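Local coordinates for 3-deoxy-manno-octulosonate cytidylyltransferase (Escherichia coli, PDB 1GQC), which catalyses the transfer of CMP from CTP to the eight-carbon sugar KDO, releasing diphosphate and giving CMP-KDO, probably for lipopolysaccharide synthesis, at residues I5-R10 and A44-A49; H73-D78 and Q184-L189; L120-L125 and Y176-D181. One frame throughout, in Å; residues are numbered along the deposited sequence.

Contact 1. Residues I5-R10 and A44-A49. With CMK (cytidine 5'-monophosphate 3-deoxy-beta-D-gulo-oct-2-ulo-pyranosonic acid), chain D.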
# COMPACT_ATOMS: atom_id res chain seq x y z
N ILE A 5 3.71 10.42 26.79
CA ILE A 5 3.01 9.20 26.43
C ILE A 5 1.57 9.30 26.90
O ILE A 5 1.29 9.70 28.03
CB ILE A 5 3.63 7.93 27.07
CG1 ILE A 5 4.95 7.58 26.40
CG2 ILE A 5 2.68 6.75 26.96
CD1 ILE A 5 5.75 6.55 27.16
N VAL A 6 0.66 8.92 26.03
CA VAL A 6 -0.75 8.94 26.36
C VAL A 6 -1.25 7.55 26.08
O VAL A 6 -1.03 6.99 25.00
CB VAL A 6 -1.52 9.95 25.49
CG1 VAL A 6 -2.99 9.97 25.89
CG2 VAL A 6 -0.94 11.32 25.69
N ILE A 7 -1.90 6.97 27.07
CA ILE A 7 -2.45 5.63 26.93
C ILE A 7 -3.99 5.60 26.90
O ILE A 7 -4.65 5.71 27.94
CB ILE A 7 -2.00 4.73 28.09
CG1 ILE A 7 -0.46 4.81 28.22
CG2 ILE A 7 -2.56 3.32 27.90
CD1 ILE A 7 0.08 4.32 29.54
N PRO A 8 -4.57 5.46 25.70
CA PRO A 8 -6.03 5.42 25.53
C PRO A 8 -6.61 4.21 26.27
O PRO A 8 -6.13 3.09 26.11
CB PRO A 8 -6.20 5.25 24.02
CG PRO A 8 -4.98 5.86 23.44
CD PRO A 8 -3.89 5.41 24.40
N ALA A 9 -7.67 4.39 27.04
CA ALA A 9 -8.22 3.26 27.74
C ALA A 9 -9.74 3.27 27.79
O ALA A 9 -10.33 3.60 28.83
CB ALA A 9 -7.65 3.19 29.15
N ARG A 10 -10.36 2.94 26.66
CA ARG A 10 -11.82 2.87 26.58
C ARG A 10 -12.21 1.71 27.50
O ARG A 10 -11.46 0.74 27.60
CB ARG A 10 -12.24 2.56 25.14
CG ARG A 10 -13.58 3.11 24.70
CD ARG A 10 -14.04 2.40 23.43
NE ARG A 10 -14.98 3.17 22.63
CZ ARG A 10 -16.09 3.75 23.09
NH1 ARG A 10 -16.43 3.64 24.37
NH2 ARG A 10 -16.87 4.44 22.27
N ALA A 44 8.73 13.14 29.15
CA ALA A 44 8.49 14.06 30.25
C ALA A 44 7.26 13.75 31.10
O ALA A 44 7.26 14.02 32.29
CB ALA A 44 8.41 15.47 29.72
N GLU A 45 6.21 13.21 30.49
CA GLU A 45 4.97 12.90 31.20
C GLU A 45 4.25 11.69 30.64
O GLU A 45 4.26 11.42 29.44
CB GLU A 45 3.97 14.04 31.14
CG GLU A 45 4.37 15.36 31.73
CD GLU A 45 3.32 16.42 31.43
OE1 GLU A 45 2.17 16.27 31.91
OE2 GLU A 45 3.63 17.38 30.70
N VAL A 46 3.55 11.00 31.52
CA VAL A 46 2.79 9.83 31.14
C VAL A 46 1.36 9.97 31.59
O VAL A 46 1.10 10.08 32.79
CB VAL A 46 3.34 8.57 31.80
CG1 VAL A 46 2.42 7.39 31.50
CG2 VAL A 46 4.77 8.28 31.29
N TRP A 47 0.43 9.96 30.63
CA TRP A 47 -1.00 10.05 30.90
C TRP A 47 -1.79 8.84 30.40
O TRP A 47 -1.36 8.13 29.50
CB TRP A 47 -1.59 11.29 30.23
CG TRP A 47 -1.17 12.58 30.82
CD1 TRP A 47 -0.00 13.26 30.59
CD2 TRP A 47 -1.91 13.37 31.75
NE1 TRP A 47 0.02 14.42 31.31
CE2 TRP A 47 -1.13 14.52 32.04
CE3 TRP A 47 -3.16 13.22 32.37
CZ2 TRP A 47 -1.56 15.51 32.93
CZ3 TRP A 47 -3.59 14.21 33.27
CH2 TRP A 47 -2.79 15.35 33.53
N VAL A 48 -2.97 8.62 30.99
CA VAL A 48 -3.89 7.55 30.57
C VAL A 48 -5.18 8.27 30.12
O VAL A 48 -5.76 9.05 30.89
CB VAL A 48 -4.22 6.60 31.74
CG1 VAL A 48 -5.17 5.52 31.26
CG2 VAL A 48 -2.98 5.97 32.28
N ALA A 49 -5.64 8.03 28.90
CA ALA A 49 -6.85 8.71 28.40
C ALA A 49 -8.09 7.85 28.36
O ALA A 49 -8.15 6.90 27.60
CB ALA A 49 -6.59 9.30 27.01
N1C CMK D . -9.81 3.10 21.48
C2C CMK D . -10.31 4.30 21.88
N3C CMK D . -11.55 4.80 21.31
C4C CMK D . -12.22 4.14 20.41
C5C CMK D . -11.66 2.82 19.98
C6C CMK D . -10.50 2.37 20.52
O2C CMK D . -9.76 5.00 22.72
N4C CMK D . -13.33 4.58 19.89
C1' CMK D . -8.54 2.59 22.04
C2' CMK D . -8.60 1.14 22.58
O2' CMK D . -9.20 1.12 23.88
C3' CMK D . -7.13 0.70 22.55
C4' CMK D . -6.53 1.57 21.43
O4' CMK D . -7.50 2.55 21.08
O3' CMK D . -6.45 1.01 23.79
C5' CMK D . -6.15 0.82 20.13
O5' CMK D . -7.19 -0.02 19.66
PA CMK D . -7.22 -1.53 19.17
O1A CMK D . -6.96 -2.52 20.27
O2A CMK D . -8.57 -1.82 18.59
O6 CMK D . -4.67 -1.54 16.22
C2 CMK D . -6.06 -1.53 16.64
O2 CMK D . -6.12 -1.75 18.05
C3 CMK D . -6.74 -0.16 16.25
C4 CMK D . -6.58 0.08 14.72
O4 CMK D . -7.22 1.31 14.39
C5 CMK D . -5.04 0.09 14.37
C6 CMK D . -4.44 -1.31 14.78
C7 CMK D . -2.93 -1.38 14.48
C1 CMK D . -6.80 -2.78 16.10
O1X CMK D . -6.31 -3.95 16.48
O1Y CMK D . -7.79 -2.74 15.39
O5 CMK D . -4.36 1.14 15.10
C8 CMK D . -2.22 -2.50 15.33
O8 CMK D . -2.97 -3.71 15.23
O7 CMK D . -2.76 -1.67 13.08
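Ile5, Ile7 and Ala9 bind the backbone of Glu45, Trp47 and Ala49 in a parallel ladder of five hydrogen bonds. The straightest runs from Trp47 N to Ile5 O (2.8 Å, 178° at the hydrogen), nearly in line with the carbonyl. Further along, the acceptors are met less squarely: Ala49 N comes to Ile7 O at 2.7 Å from well above the carbonyl plane. The last rung, Ala9 N to Ala49 O, extends the pairing beyond Pro8, which does not itself hydrogen-bond to this neighbour.

Side chains meet on both faces. Val6 CG1, anti to its own N (chi1 -179°), lies 3.8 Å from Ala49 CB. On the face of Ile5, Ile7, Val46 and Val48, Ile7 CD1 approaches Val46 CG1 at 4.3 Å, and Val48 CG1 lies 4.0 Å from Ala9 CB. The Trp47 ring leads away from the partner strand, and its NE1 gives a 2.9 Å bond, in the ring plane, to Glu45 OE1; Lys2 forms a salt bridge with the other carboxylate oxygen.

At the C-terminal end of strand 5-8, Pro8 O weakly accepts O3' of the bound CMP-KDO. The two strands with helix 29-38 form a beta-alpha-beta unit: that helix packs on Ile5, Val46 and Val48, helix 76-84 covers Val6, Pro8 and Ala49, and strands 91-94 and 65-68 flank the pair.

Contact 2. Residues H73-D78 and Q184-L189. With CMK (cytidine 5'-monophosphate 3-deoxy-beta-D-gulo-oct-2-ulo-pyranosonic acid), chain D.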
# COMPACT_ATOMS: atom_id res chain seq x y z
N HIS A 73 -15.52 9.52 20.63
CA HIS A 73 -14.30 9.38 19.83
C HIS A 73 -14.31 8.06 19.02
O HIS A 73 -14.65 7.01 19.56
CB HIS A 73 -13.06 9.45 20.72
CG HIS A 73 -12.63 10.84 21.08
ND1 HIS A 73 -12.19 11.75 20.14
CD2 HIS A 73 -12.55 11.47 22.28
CE1 HIS A 73 -11.86 12.88 20.74
NE2 HIS A 73 -12.06 12.74 22.04
N GLU A 74 -13.92 8.13 17.75
CA GLU A 74 -13.88 6.96 16.85
C GLU A 74 -12.64 6.08 16.99
O GLU A 74 -12.70 4.90 16.68
CB GLU A 74 -13.98 7.40 15.38
CG GLU A 74 -15.31 8.02 14.95
CD GLU A 74 -16.47 7.05 15.02
OE1 GLU A 74 -16.32 5.89 14.57
OE2 GLU A 74 -17.55 7.45 15.52
N SER A 75 -11.52 6.67 17.42
CA SER A 75 -10.28 5.92 17.60
C SER A 75 -9.39 6.45 18.73
O SER A 75 -9.64 7.50 19.30
CB SER A 75 -9.46 5.92 16.30
OG SER A 75 -8.90 7.20 16.04
N GLY A 76 -8.34 5.69 19.04
CA GLY A 76 -7.40 6.09 20.06
C GLY A 76 -6.72 7.37 19.63
O GLY A 76 -6.58 8.29 20.42
N THR A 77 -6.30 7.43 18.37
CA THR A 77 -5.63 8.62 17.86
C THR A 77 -6.52 9.87 17.92
O THR A 77 -6.03 10.98 18.18
CB THR A 77 -5.18 8.43 16.42
OG1 THR A 77 -4.30 7.30 16.35
CG2 THR A 77 -4.47 9.67 15.92
N ASP A 78 -7.82 9.69 17.67
CA ASP A 78 -8.75 10.82 17.75
C ASP A 78 -8.78 11.24 19.23
O ASP A 78 -8.75 12.44 19.54
CB ASP A 78 -10.18 10.42 17.30
CG ASP A 78 -10.30 10.27 15.77
OD1 ASP A 78 -9.98 11.25 15.05
OD2 ASP A 78 -10.73 9.19 15.31
N GLN A 184 -2.83 17.81 15.54
CA GLN A 184 -3.58 19.06 15.45
C GLN A 184 -4.59 19.04 14.33
O GLN A 184 -5.57 19.78 14.37
CB GLN A 184 -2.64 20.26 15.29
CG GLN A 184 -1.93 20.65 16.57
CD GLN A 184 -1.05 21.87 16.40
OE1 GLN A 184 -0.26 21.96 15.47
NE2 GLN A 184 -1.17 22.82 17.33
N ASN A 185 -4.37 18.22 13.32
CA ASN A 185 -5.35 18.15 12.25
C ASN A 185 -5.64 16.74 11.79
O ASN A 185 -5.90 16.50 10.62
CB ASN A 185 -4.93 19.04 11.08
CG ASN A 185 -3.51 18.85 10.68
OD1 ASN A 185 -2.88 19.76 10.14
ND2 ASN A 185 -2.97 17.66 10.93
N TYR A 186 -5.62 15.80 12.74
CA TYR A 186 -5.89 14.42 12.41
C TYR A 186 -7.39 14.22 12.31
O TYR A 186 -7.88 13.41 11.51
CB TYR A 186 -5.34 13.51 13.49
CG TYR A 186 -5.72 12.07 13.27
CD1 TYR A 186 -5.08 11.30 12.30
CD2 TYR A 186 -6.72 11.47 14.03
CE1 TYR A 186 -5.41 9.96 12.12
CE2 TYR A 186 -7.05 10.14 13.85
CZ TYR A 186 -6.39 9.39 12.90
OH TYR A 186 -6.68 8.05 12.74
N SER A 187 -8.12 14.94 13.15
CA SER A 187 -9.57 14.83 13.14
C SER A 187 -10.20 15.69 12.04
O SER A 187 -11.42 15.69 11.89
CB SER A 187 -10.14 15.18 14.51
OG SER A 187 -9.76 14.19 15.47
N GLN A 188 -9.37 16.41 11.27
CA GLN A 188 -9.87 17.22 10.15
C GLN A 188 -9.38 16.62 8.83
O GLN A 188 -9.38 17.29 7.79
CB GLN A 188 -9.43 18.70 10.24
CG GLN A 188 -10.00 19.47 11.41
CD GLN A 188 -9.46 18.99 12.77
OE1 GLN A 188 -8.26 19.09 13.04
NE2 GLN A 188 -10.34 18.47 13.62
N LEU A 189 -8.93 15.38 8.86
CA LEU A 189 -8.47 14.76 7.63
C LEU A 189 -9.66 14.12 6.93
O LEU A 189 -10.55 13.58 7.58
CB LEU A 189 -7.42 13.67 7.92
CG LEU A 189 -6.06 14.08 8.47
CD1 LEU A 189 -5.17 12.82 8.55
CD2 LEU A 189 -5.42 15.14 7.59
N1C CMK D . -9.81 3.10 21.48
C2C CMK D . -10.31 4.30 21.88
N3C CMK D . -11.55 4.80 21.31
C4C CMK D . -12.22 4.14 20.41
C5C CMK D . -11.66 2.82 19.98
C6C CMK D . -10.50 2.37 20.52
O2C CMK D . -9.76 5.00 22.72
N4C CMK D . -13.33 4.58 19.89
C1' CMK D . -8.54 2.59 22.04
C2' CMK D . -8.60 1.14 22.58
O2' CMK D . -9.20 1.12 23.88
C3' CMK D . -7.13 0.70 22.55
C4' CMK D . -6.53 1.57 21.43
O4' CMK D . -7.50 2.55 21.08
O3' CMK D . -6.45 1.01 23.79
C5' CMK D . -6.15 0.82 20.13
O5' CMK D . -7.19 -0.02 19.66
PA CMK D . -7.22 -1.53 19.17
O1A CMK D . -6.96 -2.52 20.27
O2A CMK D . -8.57 -1.82 18.59
O6 CMK D . -4.67 -1.54 16.22
C2 CMK D . -6.06 -1.53 16.64
O2 CMK D . -6.12 -1.75 18.05
C3 CMK D . -6.74 -0.16 16.25
C4 CMK D . -6.58 0.08 14.72
O4 CMK D . -7.22 1.31 14.39
C5 CMK D . -5.04 0.09 14.37
C6 CMK D . -4.44 -1.31 14.78
C7 CMK D . -2.93 -1.38 14.48
C1 CMK D . -6.80 -2.78 16.10
O1X CMK D . -6.31 -3.95 16.48
O1Y CMK D . -7.79 -2.74 15.39
O5 CMK D . -4.36 1.14 15.10
C8 CMK D . -2.22 -2.50 15.33
O8 CMK D . -2.97 -3.71 15.23
O7 CMK D . -2.76 -1.67 13.08
O HOH W 1 -10.36 14.27 18.41
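The capped N-terminus of helix 76-84, at the edge of the nucleotide pocket, is joined here to the type I beta turn Tyr186-Leu189 that follows helix 180-184. Thr77 supplies the apolar part of the contact. Its CG2 sits over one face of the Tyr186 ring, 3.4 Å from the centroid and 16° off the ring normal, a CH-pi contact that leans toward CE2 and CD2. The methyl is anti to the Thr77 N, which directs it onto the ring and leaves OG1 beside the backbone N, where it meets Tyr178 OH and Glu201.

Asp78 supplies the polar part. Ser187 OG donates to Asp78 OD1 at 3.0 Å, reaching it on the anti side and close to the carboxylate plane. Arg204 makes a salt bridge to the same OD1 and also binds Tyr186 O, so one guanidinium ties the turn to the helix start. These partners probably stabilise the negative charge of the buried carboxylate. The other oxygen, OD2, accepts Ser75 OG at 2.8 Å from well above the carboxylate plane.

Ser75 is the N-cap: its OG accepts Asp78 N at 3.2 Å while donating to the Asp78 side chain, so the serine and aspartate brace each other across the first turn. The residues around the cap reach the ligand: His73 O accepts N4C of the cytosine at 2.8 Å, consistent with recognition of the exocyclic amine of this base. Gly76 lies beside the ribose, where a beta carbon would probably come too close to O4' of the ligand. A water donates both to Asp78 O (2.7 Å) and to Ser187 OG (3.0 Å).

Contact 3. Residues L120-L125 and Y176-D181. With CMK (cytidine 5'-monophosphate 3-deoxy-beta-D-gulo-oct-2-ulo-pyranosonic acid), chain D.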
# COMPACT_ATOMS: atom_id res chain seq x y z
N LEU A 120 10.18 13.42 10.08
CA LEU A 120 9.28 12.26 10.11
C LEU A 120 8.03 12.60 10.90
O LEU A 120 8.12 12.93 12.08
CB LEU A 120 9.99 11.06 10.74
CG LEU A 120 9.15 9.79 10.89
CD1 LEU A 120 8.55 9.39 9.55
CD2 LEU A 120 10.02 8.67 11.44
N PRO A 121 6.85 12.53 10.26
CA PRO A 121 5.56 12.83 10.89
C PRO A 121 5.07 11.80 11.90
O PRO A 121 4.65 12.13 13.01
CB PRO A 121 4.61 12.94 9.68
CG PRO A 121 5.52 13.30 8.55
CD PRO A 121 6.69 12.40 8.81
N VAL A 122 5.13 10.54 11.52
CA VAL A 122 4.67 9.48 12.38
C VAL A 122 5.61 8.29 12.29
O VAL A 122 6.17 7.99 11.22
CB VAL A 122 3.25 9.02 11.96
CG1 VAL A 122 2.84 7.78 12.74
CG2 VAL A 122 2.26 10.15 12.18
N ALA A 123 5.80 7.63 13.43
CA ALA A 123 6.63 6.45 13.51
C ALA A 123 5.85 5.35 14.22
O ALA A 123 5.01 5.64 15.07
CB ALA A 123 7.90 6.77 14.27
N THR A 124 6.12 4.10 13.88
CA THR A 124 5.45 2.98 14.52
C THR A 124 6.40 1.78 14.52
O THR A 124 7.51 1.87 13.98
CB THR A 124 4.14 2.59 13.81
OG1 THR A 124 3.44 1.64 14.61
CG2 THR A 124 4.42 1.97 12.41
N LEU A 125 5.97 0.67 15.13
CA LEU A 125 6.77 -0.55 15.24
C LEU A 125 6.24 -1.78 14.47
O LEU A 125 5.04 -1.88 14.18
CB LEU A 125 6.87 -0.92 16.72
CG LEU A 125 7.54 0.04 17.69
CD1 LEU A 125 7.45 -0.54 19.08
CD2 LEU A 125 9.00 0.24 17.32
N TYR A 176 2.25 4.12 18.35
CA TYR A 176 2.53 5.23 17.46
C TYR A 176 3.19 6.42 18.15
O TYR A 176 2.96 6.71 19.33
CB TYR A 176 1.26 5.73 16.78
CG TYR A 176 0.46 4.73 15.98
CD1 TYR A 176 -0.67 4.13 16.54
CD2 TYR A 176 0.74 4.48 14.64
CE1 TYR A 176 -1.50 3.32 15.78
CE2 TYR A 176 -0.08 3.67 13.87
CZ TYR A 176 -1.21 3.09 14.44
OH TYR A 176 -2.07 2.31 13.70
N ALA A 177 4.02 7.12 17.39
CA ALA A 177 4.67 8.33 17.84
C ALA A 177 4.32 9.34 16.76
O ALA A 177 4.52 9.06 15.57
CB ALA A 177 6.15 8.12 17.91
N TYR A 178 3.78 10.50 17.16
CA TYR A 178 3.45 11.53 16.18
C TYR A 178 3.96 12.92 16.56
O TYR A 178 4.05 13.28 17.73
CB TYR A 178 1.94 11.67 15.95
CG TYR A 178 1.02 10.53 16.35
CD1 TYR A 178 0.18 9.92 15.41
CD2 TYR A 178 0.89 10.14 17.68
CE1 TYR A 178 -0.76 8.98 15.78
CE2 TYR A 178 -0.05 9.20 18.08
CZ TYR A 178 -0.87 8.62 17.12
OH TYR A 178 -1.81 7.69 17.51
N ARG A 179 4.31 13.70 15.54
CA ARG A 179 4.72 15.08 15.76
C ARG A 179 3.41 15.75 16.19
O ARG A 179 2.32 15.28 15.84
CB ARG A 179 5.16 15.71 14.44
CG ARG A 179 6.48 16.40 14.47
CD ARG A 179 7.55 15.41 14.11
NE ARG A 179 8.73 15.58 14.95
CZ ARG A 179 9.84 14.86 14.81
NH1 ARG A 179 9.92 13.93 13.85
NH2 ARG A 179 10.86 15.07 15.64
N ARG A 180 3.51 16.87 16.91
CA ARG A 180 2.32 17.60 17.35
C ARG A 180 1.44 18.03 16.19
O ARG A 180 0.22 17.90 16.26
CB ARG A 180 2.71 18.84 18.17
CG ARG A 180 1.54 19.68 18.67
CD ARG A 180 2.05 20.81 19.56
NE ARG A 180 1.00 21.75 19.94
CZ ARG A 180 0.23 21.65 21.03
NH1 ARG A 180 0.40 20.63 21.87
NH2 ARG A 180 -0.70 22.57 21.28
N ASP A 181 2.04 18.52 15.12
CA ASP A 181 1.23 18.98 14.00
C ASP A 181 0.36 17.89 13.34
O ASP A 181 -0.70 18.19 12.79
CB ASP A 181 2.10 19.71 12.97
CG ASP A 181 3.06 18.80 12.27
OD1 ASP A 181 4.15 18.53 12.82
OD2 ASP A 181 2.71 18.35 11.16
N1C CMK D . -9.81 3.10 21.48
C2C CMK D . -10.31 4.30 21.88
N3C CMK D . -11.55 4.80 21.31
C4C CMK D . -12.22 4.14 20.41
C5C CMK D . -11.66 2.82 19.98
C6C CMK D . -10.50 2.37 20.52
O2C CMK D . -9.76 5.00 22.72
N4C CMK D . -13.33 4.58 19.89
C1' CMK D . -8.54 2.59 22.04
C2' CMK D . -8.60 1.14 22.58
O2' CMK D . -9.20 1.12 23.88
C3' CMK D . -7.13 0.70 22.55
C4' CMK D . -6.53 1.57 21.43
O4' CMK D . -7.50 2.55 21.08
O3' CMK D . -6.45 1.01 23.79
C5' CMK D . -6.15 0.82 20.13
O5' CMK D . -7.19 -0.02 19.66
PA CMK D . -7.22 -1.53 19.17
O1A CMK D . -6.96 -2.52 20.27
O2A CMK D . -8.57 -1.82 18.59
O6 CMK D . -4.67 -1.54 16.22
C2 CMK D . -6.06 -1.53 16.64
O2 CMK D . -6.12 -1.75 18.05
C3 CMK D . -6.74 -0.16 16.25
C4 CMK D . -6.58 0.08 14.72
O4 CMK D . -7.22 1.31 14.39
C5 CMK D . -5.04 0.09 14.37
C6 CMK D . -4.44 -1.31 14.78
C7 CMK D . -2.93 -1.38 14.48
C1 CMK D . -6.80 -2.78 16.10
O1X CMK D . -6.31 -3.95 16.48
O1Y CMK D . -7.79 -2.74 15.39
O5 CMK D . -4.36 1.14 15.10
C8 CMK D . -2.22 -2.50 15.33
O8 CMK D . -2.97 -3.71 15.23
O7 CMK D . -2.76 -1.67 13.08
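Val122 packs alongside Tyr178 and reaches diagonally to Tyr176, one methyl to each ring. Its CG2 lies 3.8 Å from Tyr178 CD1, with the two side chains pointing the same way, while CG1, anti to the Val122 N (chi1 173°), faces Tyr176 CD2 at 4.3 Å. Thr124 flanks the Tyr176 ring on the same face. On the other face Ala123 and Ala177 leave a shallow surface that Met114 of helix 104-116 covers.

Ala123 and Ala177 form the hydrogen-bonded pair: Ala123 N to Ala177 O and Ala177 N to Ala123 O are both 2.9 Å. At the strand end, Arg179 bends back at chi2 and chi3 to bring NH1 onto a lone pair of Leu120 O (2.7 Å), with the oxygen in the guanidinium plane. The same group also binds the carbonyls of Asp117 and Met114. A methionine in place of Arg179 would probably leave the carbonyls of Leu120, Asp117 and Met114 without their guanidinium donors and weaken the link between the end of helix 104-116 and strand 169-179.

This is an antiparallel pair in the mixed central sheet of a GT-A-like nucleotidyltransferase, with Tyr176 directed toward the KDO moiety.

Overall arrangement
Contacts 1 and 3 lie in the same mixed sheet, their centres 15 Å apart; strands 3-8 and 169-179 both pair with strand 91-94, which runs between them. Contact 2 sits off the sheet, 16 Å from contact 1 and 14 Å from contact 3, and touches both: Pro8 packs on Gly76, and Thr77 OG1 probably hydrogen-bonds Tyr178 OH. Along the chain contact 1 closes first, and contact 3 is nested within the loop that contact 2 closes. All three reach the bound CMP-KDO, contacts 1 and 2 on its cytidine part and contact 3 near its sugar acid, so the product spans the nucleotide and sugar sides of one fold.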